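PDB 3BJV: RmpA from Streptococcus mutans, which probably serves as the IIA component of a phosphoenolpyruvate-dependent phosphotransferase system that takes up and phosphorylates ascorbate. Local coordinates for residues A[31-35]-A[36-40]. Sequence-based numbering, arbitrary orientation.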
loop_
_atom_site.group_PDB
_atom_site.type_symbol
_atom_site.label_atom_id
_atom_site.label_comp_id
_atom_site.label_asym_id
_atom_site.label_seq_id
_atom_site.Cartn_x
_atom_site.Cartn_y
_atom_site.Cartn_z
ATOM N N THR A 31 2.367 13.090 -17.490
ATOM C CA THR A 31 2.704 13.416 -18.845
ATOM C C THR A 31 3.794 12.498 -19.378
ATOM O O THR A 31 3.658 11.960 -20.451
ATOM C CB THR A 31 3.118 14.887 -18.919
ATOM O OG1 THR A 31 1.947 15.660 -19.163
ATOM C CG2 THR A 31 4.133 15.098 -20.057
ATOM N N PRO A 32 4.889 12.302 -18.629
ATOM C CA PRO A 32 5.891 11.362 -19.176
ATOM C C PRO A 32 5.356 9.984 -19.596
ATOM O O PRO A 32 5.859 9.427 -20.570
ATOM C CB PRO A 32 6.956 11.270 -18.062
ATOM C CG PRO A 32 6.770 12.500 -17.238
ATOM C CD PRO A 32 5.315 12.911 -17.351
ATOM N N LEU A 33 4.355 9.469 -18.874
ATOM C CA LEU A 33 3.693 8.190 -19.130
ATOM C C LEU A 33 2.646 8.196 -20.269
ATOM O O LEU A 33 2.389 7.165 -20.900
ATOM C CB LEU A 33 2.966 7.726 -17.864
ATOM C CG LEU A 33 3.827 7.548 -16.637
ATOM C CD1 LEU A 33 2.965 7.046 -15.451
ATOM C CD2 LEU A 33 4.965 6.602 -16.994
ATOM N N ILE A 34 1.996 9.330 -20.485
ATOM C CA ILE A 34 1.259 9.538 -21.715
ATOM C C ILE A 34 2.258 9.514 -22.925
ATOM O O ILE A 34 2.019 8.814 -23.904
ATOM C CB ILE A 34 0.527 10.853 -21.706
ATOM C CG1 ILE A 34 -0.553 10.856 -20.633
ATOM C CG2 ILE A 34 -0.050 11.075 -23.034
ATOM C CD1 ILE A 34 -0.908 12.263 -20.155
ATOM N N GLU A 35 3.364 10.255 -22.852
ATOM C CA GLU A 35 4.305 10.243 -23.960
ATOM C C GLU A 35 4.851 8.842 -24.289
ATOM O O GLU A 35 4.933 8.454 -25.440
ATOM C CB GLU A 35 5.425 11.235 -23.726
ATOM C CG GLU A 35 4.940 12.660 -23.663
ATOM C CD GLU A 35 5.909 13.575 -22.932
ATOM O OE1 GLU A 35 6.974 13.121 -22.440
ATOM O OE2 GLU A 35 5.607 14.784 -22.860
ATOM N N SER A 36 5.188 8.051 -23.283
ATOM C CA SER A 36 5.622 6.714 -23.587
ATOM C C SER A 36 4.531 5.766 -24.011
ATOM O O SER A 36 4.860 4.692 -24.482
ATOM C CB SER A 36 6.411 6.127 -22.421
ATOM O OG SER A 36 5.579 5.928 -21.321
ATOM N N GLY A 37 3.253 6.118 -23.842
ATOM C CA GLY A 37 2.168 5.147 -24.095
ATOM C C GLY A 37 1.874 4.164 -22.946
ATOM O O GLY A 37 1.091 3.240 -23.098
ATOM N N ALA A 38 2.448 4.381 -21.759
ATOM C CA ALA A 38 2.059 3.593 -20.590
ATOM C C ALA A 38 0.601 3.824 -20.224
ATOM O O ALA A 38 -0.085 2.891 -19.840
ATOM C CB ALA A 38 2.956 3.865 -19.422
ATOM N N VAL A 39 0.124 5.062 -20.344
ATOM C CA VAL A 39 -1.267 5.356 -20.062
ATOM C C VAL A 39 -1.920 6.115 -21.229
ATOM O O VAL A 39 -1.223 6.767 -21.995
ATOM C CB VAL A 39 -1.477 6.157 -18.744
ATOM C CG1 VAL A 39 -1.038 5.375 -17.571
ATOM C CG2 VAL A 39 -0.770 7.559 -18.775
ATOM N N LYS A 40 -3.248 5.999 -21.360
ATOM C CA LYS A 40 -4.000 6.851 -22.278
ATOM C C LYS A 40 -4.059 8.269 -21.696
ATOM O O LYS A 40 -3.860 8.441 -20.495
ATOM C CB LYS A 40 -5.405 6.303 -22.495
ATOM C CG LYS A 40 -5.452 5.019 -23.353
ATOM C CD LYS A 40 -6.896 4.529 -23.520
ATOM C CE LYS A 40 -6.959 3.057 -24.040
ATOM N NZ LYS A 40 -8.371 2.510 -24.338
HETATM O O HOH W 1 -0.664 7.802 -24.908
#
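Val39 folds back against the last turn of the helix it has just left, its CG2 lying 3.8 Å from Leu33 CB and equally close to Ile34 CG1. One methyl thus bridges two consecutive helical residues. The torsion explains the reach: with chi1 at -63°, CG2 sits between the backbone N and the carbonyl carbon of Val39, and from there it also lies over the peptide joining Leu33 to Ile34. Ala38 adds its CB, 4.2 Å from Leu33 CB, so that Leu33 is flanked by both residues beyond the turn.

Backbone bonds hold this reversal in place. Ser36 N donates to Pro32 O, four residues back, Gly37 N reaches Ile34 O at 3.0 Å, and Val39 N closes a wider loop onto Leu33 O with a fairly straight N-H...O angle of 166°. Here is the Schellman motif that ends helix 22-36: Gly37, with no CB to meet the carbonyl oxygen of Ser36, adopts a positive phi of 82°, and the chain turns off toward helix 42-54. A water bridges the turn, donating to both Ile34 O and Val39 O, at 3.0 Å from the former.

Farther out, Leu33 and Ala38 also touch Ala79 of strand 79-85 and Asn10 of helix 3-10. Asn10 also takes up the hydroxyl of Ser36 in a hydrogen bond through OD1, while on the exposed side Glu35 forms a salt bridge with Arg14. Backbone bonds of Ala38 with Gln76 and Arg77, and of Lys40 with Gly74, tie the departing chain to the loop leading into strand 79-85.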